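Local coordinates for protein GCN5-related N-acetyltransferase (Anabaena variabilis, PDB 2OZG) that binds coenzyme A and, as a member of the GNAT family, probably transfers acetyl groups from acetyl-CoA to an amine, possibly of an aminoglycoside, at residues E199-Y204 with Y215-Q220; S153-P158 with I206-K211; P78-A83 with Q111-S116. One frame throughout, in Å; residues are numbered along the deposited sequence.

Contact 1 (E199-Y204 with Y215-Q220); sequences ETLYSY and YIIFTQ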
loop_
_atom_site.group_PDB
_atom_site.type_symbol
_atom_site.label_atom_id
_atom_site.label_comp_id
_atom_site.label_asym_id
_atom_site.label_seq_id
_atom_site.Cartn_x
_atom_site.Cartn_y
_atom_site.Cartn_z
ATOM N N GLU A 199 4.084 10.595 -25.215
ATOM C CA GLU A 199 3.095 11.593 -24.846
ATOM C C GLU A 199 2.918 12.830 -25.747
ATOM O O GLU A 199 3.784 13.215 -26.545
ATOM C CB GLU A 199 3.314 11.973 -23.363
ATOM C CG GLU A 199 4.636 12.679 -23.067
ATOM C CD GLU A 199 4.984 12.809 -21.577
ATOM O OE1 GLU A 199 4.251 12.224 -20.746
ATOM O OE2 GLU A 199 6.005 13.483 -21.252
ATOM N N THR A 200 1.725 13.397 -25.613
ATOM C CA THR A 200 1.303 14.537 -26.370
ATOM C C THR A 200 1.274 15.711 -25.410
ATOM O O THR A 200 0.913 15.577 -24.234
ATOM C CB THR A 200 -0.090 14.302 -27.005
ATOM O OG1 THR A 200 -0.043 13.120 -27.819
ATOM C CG2 THR A 200 -0.525 15.501 -27.866
ATOM N N LEU A 201 1.705 16.845 -25.941
ATOM C CA LEU A 201 1.745 18.073 -25.206
ATOM C C LEU A 201 0.516 18.851 -25.615
ATOM O O LEU A 201 0.241 19.041 -26.808
ATOM C CB LEU A 201 2.996 18.853 -25.582
ATOM C CG LEU A 201 3.262 20.103 -24.753
ATOM C CD1 LEU A 201 3.545 19.771 -23.274
ATOM C CD2 LEU A 201 4.411 20.856 -25.340
ATOM N N TYR A 202 -0.242 19.299 -24.639
ATOM C CA TYR A 202 -1.438 20.085 -24.913
ATOM C C TYR A 202 -1.171 21.510 -24.392
ATOM O O TYR A 202 -0.602 21.725 -23.294
ATOM C CB TYR A 202 -2.645 19.427 -24.211
ATOM C CG TYR A 202 -2.924 18.052 -24.719
ATOM C CD1 TYR A 202 -3.622 17.866 -25.924
ATOM C CD2 TYR A 202 -2.463 16.937 -24.058
ATOM C CE1 TYR A 202 -3.849 16.623 -26.426
ATOM C CE2 TYR A 202 -2.685 15.650 -24.572
ATOM C CZ TYR A 202 -3.393 15.504 -25.732
ATOM O OH TYR A 202 -3.624 14.254 -26.243
ATOM N N SER A 203 -1.578 22.473 -25.178
ATOM C CA SER A 203 -1.417 23.905 -24.889
ATOM C C SER A 203 -2.686 24.635 -25.339
ATOM O O SER A 203 -3.142 24.468 -26.480
ATOM C CB SER A 203 -0.283 24.443 -25.742
ATOM O OG SER A 203 0.925 23.896 -25.361
ATOM N N TYR A 204 -3.265 25.432 -24.453
ATOM C CA TYR A 204 -4.475 26.173 -24.745
ATOM C C TYR A 204 -4.262 27.589 -24.267
ATOM O O TYR A 204 -3.621 27.791 -23.241
ATOM C CB TYR A 204 -5.638 25.570 -23.912
ATOM C CG TYR A 204 -6.159 24.265 -24.465
ATOM C CD1 TYR A 204 -5.464 23.075 -24.276
ATOM C CD2 TYR A 204 -7.372 24.211 -25.143
ATOM C CE1 TYR A 204 -5.928 21.918 -24.769
ATOM C CE2 TYR A 204 -7.853 23.023 -25.671
ATOM C CZ TYR A 204 -7.119 21.896 -25.503
ATOM O OH TYR A 204 -7.628 20.719 -25.982
ATOM N N TYR A 215 -3.263 30.937 -20.014
ATOM C CA TYR A 215 -3.007 29.748 -20.790
ATOM C C TYR A 215 -2.783 28.534 -19.879
ATOM O O TYR A 215 -2.648 28.673 -18.627
ATOM C CB TYR A 215 -1.837 30.006 -21.778
ATOM C CG TYR A 215 -0.446 30.155 -21.152
ATOM C CD1 TYR A 215 0.220 29.062 -20.647
ATOM C CD2 TYR A 215 0.232 31.373 -21.159
ATOM C CE1 TYR A 215 1.511 29.186 -20.056
ATOM C CE2 TYR A 215 1.511 31.486 -20.635
ATOM C CZ TYR A 215 2.150 30.400 -20.082
ATOM O OH TYR A 215 3.447 30.565 -19.604
ATOM N N ILE A 216 -2.862 27.346 -20.479
ATOM C CA ILE A 216 -2.567 26.094 -19.756
ATOM C C ILE A 216 -1.784 25.183 -20.683
ATOM O O ILE A 216 -2.155 24.999 -21.862
ATOM C CB ILE A 216 -3.844 25.332 -19.307
ATOM C CG1 ILE A 216 -4.879 26.278 -18.722
ATOM C CG2 ILE A 216 -3.486 24.224 -18.344
ATOM C CD1 ILE A 216 -6.211 25.610 -18.301
ATOM N N ILE A 217 -0.710 24.607 -20.134
ATOM C CA ILE A 217 0.144 23.645 -20.819
ATOM C C ILE A 217 0.184 22.380 -19.964
ATOM O O ILE A 217 0.518 22.461 -18.778
ATOM C CB ILE A 217 1.570 24.136 -20.991
ATOM C CG1 ILE A 217 1.586 25.454 -21.739
ATOM C CG2 ILE A 217 2.368 23.053 -21.763
ATOM C CD1 ILE A 217 2.934 26.141 -21.751
ATOM N N PHE A 218 -0.128 21.233 -20.584
ATOM C CA PHE A 218 -0.252 20.012 -19.849
ATOM C C PHE A 218 -0.011 18.758 -20.635
ATOM O O PHE A 218 0.058 18.754 -21.882
ATOM C CB PHE A 218 -1.609 20.027 -19.140
ATOM C CG PHE A 218 -2.815 19.839 -20.073
ATOM C CD1 PHE A 218 -3.240 18.558 -20.411
ATOM C CD2 PHE A 218 -3.504 20.923 -20.600
ATOM C CE1 PHE A 218 -4.299 18.349 -21.285
ATOM C CE2 PHE A 218 -4.616 20.710 -21.433
ATOM C CZ PHE A 218 -5.000 19.407 -21.755
ATOM N N THR A 219 0.171 17.681 -19.895
ATOM C CA THR A 219 0.282 16.338 -20.450
ATOM C C THR A 219 -0.738 15.460 -19.706
ATOM O O THR A 219 -1.285 15.860 -18.666
ATOM C CB THR A 219 1.696 15.696 -20.270
ATOM O OG1 THR A 219 2.041 15.674 -18.887
ATOM C CG2 THR A 219 2.765 16.441 -21.050
ATOM N N GLN A 220 -1.043 14.302 -20.254
ATOM C CA GLN A 220 -1.971 13.402 -19.617
ATOM C C GLN A 220 -1.313 12.053 -19.711
ATOM O O GLN A 220 -0.629 11.780 -20.692
ATOM C CB GLN A 220 -3.259 13.277 -20.432
ATOM C CG GLN A 220 -3.925 14.545 -20.843
ATOM C CD GLN A 220 -5.225 14.226 -21.539
ATOM O OE1 GLN A 220 -5.255 13.492 -22.559
ATOM N NE2 GLN A 220 -6.305 14.718 -20.979
HETATM O O HOH W 1 4.504 13.402 -18.481
HETATM O O HOH W 2 -0.074 13.866 -22.845
HETATM O O HOH W 3 -3.147 12.204 -24.283
#

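Contact 2 (S153-P158 with I206-K211); sequences SLPLEP and IGDKDK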
loop_
_atom_site.group_PDB
_atom_site.type_symbol
_atom_site.label_atom_id
_atom_site.label_comp_id
_atom_site.label_asym_id
_atom_site.label_seq_id
_atom_site.Cartn_x
_atom_site.Cartn_y
_atom_site.Cartn_z
ATOM N N SER A 153 -16.495 31.641 -18.375
ATOM C CA SER A 153 -16.512 33.029 -18.762
ATOM C C SER A 153 -15.827 33.253 -20.118
ATOM O O SER A 153 -16.296 34.018 -20.944
ATOM C CB SER A 153 -15.710 33.809 -17.705
ATOM O OG SER A 153 -16.124 33.498 -16.393
ATOM N N LEU A 154 -14.685 32.589 -20.304
ATOM C CA LEU A 154 -13.805 32.748 -21.466
ATOM C C LEU A 154 -13.605 31.408 -22.134
ATOM O O LEU A 154 -13.634 30.366 -21.466
ATOM C CB LEU A 154 -12.421 33.266 -21.027
ATOM C CG LEU A 154 -12.443 34.560 -20.227
ATOM C CD1 LEU A 154 -11.064 34.953 -19.843
ATOM C CD2 LEU A 154 -13.112 35.675 -21.007
ATOM N N PRO A 155 -13.486 31.418 -23.474
ATOM C CA PRO A 155 -13.222 30.202 -24.170
ATOM C C PRO A 155 -11.774 29.800 -24.102
ATOM O O PRO A 155 -10.908 30.620 -23.851
ATOM C CB PRO A 155 -13.543 30.549 -25.626
ATOM C CG PRO A 155 -13.403 31.937 -25.745
ATOM C CD PRO A 155 -13.742 32.526 -24.399
ATOM N N LEU A 156 -11.545 28.533 -24.375
ATOM C CA LEU A 156 -10.219 27.982 -24.488
ATOM C C LEU A 156 -10.035 27.541 -25.919
ATOM O O LEU A 156 -10.986 27.109 -26.554
ATOM C CB LEU A 156 -9.997 26.811 -23.533
ATOM C CG LEU A 156 -9.616 27.339 -22.157
ATOM C CD1 LEU A 156 -10.835 27.487 -21.340
ATOM C CD2 LEU A 156 -8.618 26.441 -21.519
ATOM N N GLU A 157 -8.802 27.654 -26.387
ATOM C CA GLU A 157 -8.420 27.375 -27.749
ATOM C C GLU A 157 -7.085 26.640 -27.787
ATOM O O GLU A 157 -6.150 27.121 -27.216
ATOM C CB GLU A 157 -8.241 28.699 -28.465
ATOM C CG GLU A 157 -8.005 28.545 -29.936
ATOM C CD GLU A 157 -7.602 29.852 -30.621
ATOM O OE1 GLU A 157 -7.626 30.923 -29.961
ATOM O OE2 GLU A 157 -7.251 29.789 -31.812
ATOM N N PRO A 158 -7.006 25.468 -28.457
ATOM C CA PRO A 158 -5.716 24.824 -28.561
ATOM C C PRO A 158 -4.836 25.576 -29.534
ATOM O O PRO A 158 -5.305 26.005 -30.557
ATOM C CB PRO A 158 -6.064 23.457 -29.122
ATOM C CG PRO A 158 -7.334 23.724 -29.975
ATOM C CD PRO A 158 -8.078 24.674 -29.112
ATOM N N ILE A 206 -6.410 30.863 -22.885
ATOM C CA ILE A 206 -7.656 31.196 -22.221
ATOM C C ILE A 206 -7.975 32.624 -22.599
ATOM O O ILE A 206 -7.176 33.521 -22.366
ATOM C CB ILE A 206 -7.519 31.158 -20.676
ATOM C CG1 ILE A 206 -7.093 29.774 -20.229
ATOM C CG2 ILE A 206 -8.859 31.487 -20.021
ATOM C CD1 ILE A 206 -6.639 29.666 -18.807
ATOM N N GLY A 207 -9.138 32.828 -23.191
ATOM C CA GLY A 207 -9.616 34.148 -23.530
ATOM C C GLY A 207 -10.375 34.201 -24.812
ATOM O O GLY A 207 -10.395 33.211 -25.584
ATOM N N ASP A 208 -11.070 35.329 -25.021
ATOM C CA ASP A 208 -11.741 35.545 -26.297
ATOM C C ASP A 208 -10.611 35.695 -27.307
ATOM O O ASP A 208 -9.443 35.912 -26.925
ATOM C CB ASP A 208 -12.658 36.779 -26.316
ATOM C CG ASP A 208 -13.853 36.643 -25.397
ATOM O OD1 ASP A 208 -14.498 35.576 -25.382
ATOM O OD2 ASP A 208 -14.157 37.627 -24.686
ATOM N N LYS A 209 -10.981 35.538 -28.582
ATOM C CA LYS A 209 -10.048 35.611 -29.708
ATOM C C LYS A 209 -9.292 36.920 -29.665
ATOM O O LYS A 209 -9.908 37.982 -29.517
ATOM C CB LYS A 209 -10.796 35.502 -31.063
ATOM N N ASP A 210 -7.968 36.831 -29.782
ATOM C CA ASP A 210 -7.098 38.015 -29.834
ATOM C C ASP A 210 -7.104 38.851 -28.543
ATOM O O ASP A 210 -6.630 39.982 -28.542
ATOM C CB ASP A 210 -7.486 38.939 -31.021
ATOM C CG ASP A 210 -7.648 38.190 -32.354
ATOM O OD1 ASP A 210 -6.871 37.235 -32.629
ATOM O OD2 ASP A 210 -8.558 38.589 -33.129
ATOM N N LYS A 211 -7.662 38.306 -27.461
ATOM C CA LYS A 211 -7.662 38.979 -26.155
ATOM C C LYS A 211 -7.300 37.920 -25.109
ATOM O O LYS A 211 -8.053 37.666 -24.166
ATOM C CB LYS A 211 -9.020 39.621 -25.878
#

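Contact 3 (P78-A83 with Q111-S116); sequences PMAGIA and QDIPIS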
loop_
_atom_site.group_PDB
_atom_site.type_symbol
_atom_site.label_atom_id
_atom_site.label_comp_id
_atom_site.label_asym_id
_atom_site.label_seq_id
_atom_site.Cartn_x
_atom_site.Cartn_y
_atom_site.Cartn_z
ATOM N N PRO A 78 19.048 40.513 -12.880
ATOM C CA PRO A 78 19.828 39.469 -13.553
ATOM C C PRO A 78 20.174 38.352 -12.586
ATOM O O PRO A 78 20.548 38.608 -11.445
ATOM C CB PRO A 78 21.081 40.191 -14.007
ATOM C CG PRO A 78 20.695 41.632 -14.121
ATOM C CD PRO A 78 19.667 41.835 -13.055
HETATM N N MSE A 79 20.047 37.123 -13.058
HETATM C CA MSE A 79 20.182 35.934 -12.205
HETATM C C MSE A 79 20.803 34.815 -12.964
HETATM O O MSE A 79 20.466 34.609 -14.140
HETATM C CB MSE A 79 18.781 35.506 -11.787
HETATM C CG MSE A 79 18.634 34.491 -10.663
HETATM SE SE MSE A 79 18.656 32.719 -11.390
HETATM C CE MSE A 79 16.828 32.501 -11.497
ATOM N N ALA A 80 21.729 34.102 -12.314
ATOM C CA ALA A 80 22.349 32.945 -12.933
ATOM C C ALA A 80 21.848 31.658 -12.249
ATOM O O ALA A 80 22.092 31.428 -11.054
ATOM C CB ALA A 80 23.849 33.044 -12.894
ATOM N N GLY A 81 21.088 30.871 -13.017
ATOM C CA GLY A 81 20.517 29.630 -12.552
ATOM C C GLY A 81 21.600 28.590 -12.636
ATOM O O GLY A 81 22.392 28.599 -13.581
ATOM N N ILE A 82 21.721 27.772 -11.596
ATOM C CA ILE A 82 22.705 26.673 -11.621
ATOM C C ILE A 82 21.936 25.374 -11.840
ATOM O O ILE A 82 21.056 25.057 -11.061
ATOM C CB ILE A 82 23.565 26.619 -10.356
ATOM C CG1 ILE A 82 24.267 27.954 -10.099
ATOM C CG2 ILE A 82 24.611 25.472 -10.417
ATOM C CD1 ILE A 82 25.192 28.321 -11.138
ATOM N N ALA A 83 22.282 24.615 -12.882
ATOM C CA ALA A 83 21.638 23.380 -13.140
ATOM C C ALA A 83 22.647 22.203 -13.308
ATOM O O ALA A 83 23.853 22.375 -13.585
ATOM C CB ALA A 83 20.760 23.523 -14.391
ATOM N N GLN A 111 30.788 38.502 -14.084
ATOM C CA GLN A 111 29.856 38.871 -15.139
ATOM C C GLN A 111 28.855 39.901 -14.654
ATOM O O GLN A 111 27.970 40.298 -15.406
ATOM C CB GLN A 111 29.133 37.628 -15.672
ATOM C CG GLN A 111 29.997 36.628 -16.385
ATOM C CD GLN A 111 30.815 37.221 -17.541
ATOM O OE1 GLN A 111 32.027 37.003 -17.624
ATOM N NE2 GLN A 111 30.172 38.018 -18.389
ATOM N N ASP A 112 29.002 40.331 -13.396
ATOM C CA ASP A 112 28.123 41.298 -12.770
ATOM C C ASP A 112 26.675 40.809 -12.655
ATOM O O ASP A 112 25.722 41.565 -12.729
ATOM C CB ASP A 112 28.210 42.643 -13.457
ATOM C CG ASP A 112 29.615 43.241 -13.379
ATOM O OD1 ASP A 112 30.292 43.048 -12.334
ATOM O OD2 ASP A 112 30.042 43.875 -14.367
ATOM N N ILE A 113 26.515 39.526 -12.444
ATOM C CA ILE A 113 25.195 38.989 -12.214
ATOM C C ILE A 113 25.108 38.919 -10.681
ATOM O O ILE A 113 25.930 38.273 -10.054
ATOM C CB ILE A 113 25.041 37.639 -12.889
ATOM C CG1 ILE A 113 24.899 37.843 -14.400
ATOM C CG2 ILE A 113 23.824 36.949 -12.310
ATOM C CD1 ILE A 113 25.212 36.615 -15.197
ATOM N N PRO A 114 24.170 39.671 -10.077
ATOM C CA PRO A 114 24.132 39.802 -8.627
ATOM C C PRO A 114 23.544 38.731 -7.777
ATOM O O PRO A 114 23.737 38.807 -6.545
ATOM C CB PRO A 114 23.277 41.050 -8.430
ATOM C CG PRO A 114 22.342 41.012 -9.541
ATOM C CD PRO A 114 23.106 40.471 -10.711
ATOM N N ILE A 115 22.739 37.827 -8.369
ATOM C CA ILE A 115 22.128 36.703 -7.645
ATOM C C ILE A 115 22.180 35.419 -8.472
ATOM O O ILE A 115 22.378 35.456 -9.694
ATOM C CB ILE A 115 20.693 36.957 -7.235
ATOM C CG1 ILE A 115 19.884 37.374 -8.452
ATOM C CG2 ILE A 115 20.605 38.104 -6.187
ATOM C CD1 ILE A 115 18.396 37.344 -8.204
ATOM N N SER A 116 22.069 34.294 -7.782
ATOM C CA SER A 116 22.122 32.968 -8.393
ATOM C C SER A 116 21.140 32.103 -7.604
ATOM O O SER A 116 21.008 32.253 -6.403
ATOM C CB SER A 116 23.515 32.367 -8.334
ATOM O OG SER A 116 23.598 31.021 -8.863
#

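Contact 1 (E199-Y204 with Y215-Q220)
Y202 with F218 and Y204 with I216 are the hydrogen-bonded pairs of two antiparallel strands; the axes of 202-204 and 215-220 come within 4.7 Å at 164°. Each pair is closed by both of its N-H...O bonds; Y202 N reaches F218 O, and F218 N reaches Y202 O, at 2.8 Å each. Between them S203 faces I217 as a non-hydrogen-bonded pair, with I217 CA 3.2 Å from Y202 O in a CA-H...O contact. The segments belong to the arms of a beta hairpin in the second GNAT-family region of the chain. On the side of Y202, Y204 and F218 the hairpin carries an aromatic cluster. Placed between its backbone N and carbonyl carbon (chi1 72°), F218 CG heads toward the partner strand, which brings the ring face to Y202 CB in a CH-pi contact, 3.5 Å from the centroid. The Y202 and F218 planes differ by 22°, but the rings overlap little; Y204 CE1 lies 3.8 Å from F218 CE2. The Y204 hydroxyl bonds Q29 and E90 of the second subunit. On the I217 side, L201 CD1 packs against I217 CG2 at 3.8 Å. A water joins Y202 OH (2.9 Å) to Q220 OE1 (3.0 Å), while Q220 NE2 bonds Q255.

Contact 2 (S153-P158 with I206-K211)
I206 reaches two leucines of 153-158 through separate branches: CG1 is anti to its carbonyl carbon (chi1 -59°) and lies against L156, while CG2, anti to the backbone N, is turned to L154. The I206 CG1 to L156 CD2 approach is 3.9 Å, and these two side chains lie alongside each other with their ends in the same direction. L154 instead crosses I206 at about a right angle, and its CB comes within 4.1 Å of I206 CG2. In the backbone, L156 and I206 form an antiparallel non-hydrogen-bonded pair, their CA atoms 4.7 Å apart. A single backbone bond ties the two segments, from G207 N to P155 O at 2.9 Å, and it is almost straight (176° at the hydrogen).

G207 turns the corner where the chain leaves strand 202-206. Its phi of 144° suits glycine, because a CB here would press on I206 O and would also clash with K211 O. L154 CB packs 3.9 Å from G207 CA. On the more exposed side the P155 ring packs by its own carbons against oxygens, with P155 CG 3.3 Å from G207 O and P155 CD 3.3 Å from D208 OD1; P155 and the D208 side chain cross at about a right angle. D208 then opens a type II beta turn, closed by the bond from K211 N to D208 O, which leads into strand 211-222.

The contact sets the short strand 156-158 beside strand 202-206, a pairing continued by backbone bonding between E157 and L205. Helix 239-250 lies against the leucine side: P240 touches L154, F248 touches L156, S244 meets I206, and the S244 hydroxyl bonds L154 N. From strand 211-222, I216 packs on both L156 and I206.

Contact 3 (P78-A83 with Q111-S116)
I113 makes the first touch of 111-116 on strand 78-83, just after D112, with its positive phi, has ended helix 96-110 in a Schellman motif. The CG2 branch of I113 does the work, lying 3.5 Å from A80 N and 3.9 Å from A80 CB. I108 of the helix packs on both of these residues, so I113 sits between helix and strand. P114 follows, with CD set 3.2 Å from P78 O and its ring also against the ring of P78. That carbonyl oxygen is buried with no hydrogen-bonding partner in the model; I115 CG1, at 3.3 Å, adds another carbon beside it.

The chain here completes a beta-alpha-beta unit, strand 75-87, helix 96-110 and strand 115-118, with the two strands parallel. In this GNAT domain coenzyme A is bound from the end of the first strand (V85, I87), through the connection (G93, G95), to the start of the helix (A97, I98).

At I115, CG1 lies between the backbone N and the carbonyl carbon (chi1 53°), and the CD1 beyond it meets CG of the selenomethionine M79 at 3.8 Å, the two side chains crossing at about a right angle. The carbonyl O of I115 accepts the N-H of A80 at 3.0 Å (163° at the hydrogen), the donor tilted a little from the carbonyl plane. S116 comes last. Its OG is anti to the backbone N (chi1 177°) and donates to A80 O over 2.7 Å; it also bonds the hydroxyl of Y131. I82 CG1 lies 3.4 Å from the same OG. An alanine in place of S116 would probably leave O of the buried A80 without its hydroxyl donor and Y131 OH without this mate.

Contacts 1 and 2 share strand 202-206 and touch directly, Y204 packing on the backbone of E157 and P158, and I206 CD1 on the backbone N of Y215; together they place strands 156-158, 202-206 and 211-222 next to one another. Contact 1 is buried and combines four backbone bonds with aromatic rings, whereas contact 2 is only partly buried, with one backbone bond, a leucine-isoleucine patch and an exposed proline beside a turn. Contact 3 lies in the other GNAT-family region, about 30 Å from contact 1 between centres, and is also buried, but its strands are parallel, its packing is aliphatic and a serine hydroxyl adds a bond to the backbone. It stands nearest a CoA-binding residue.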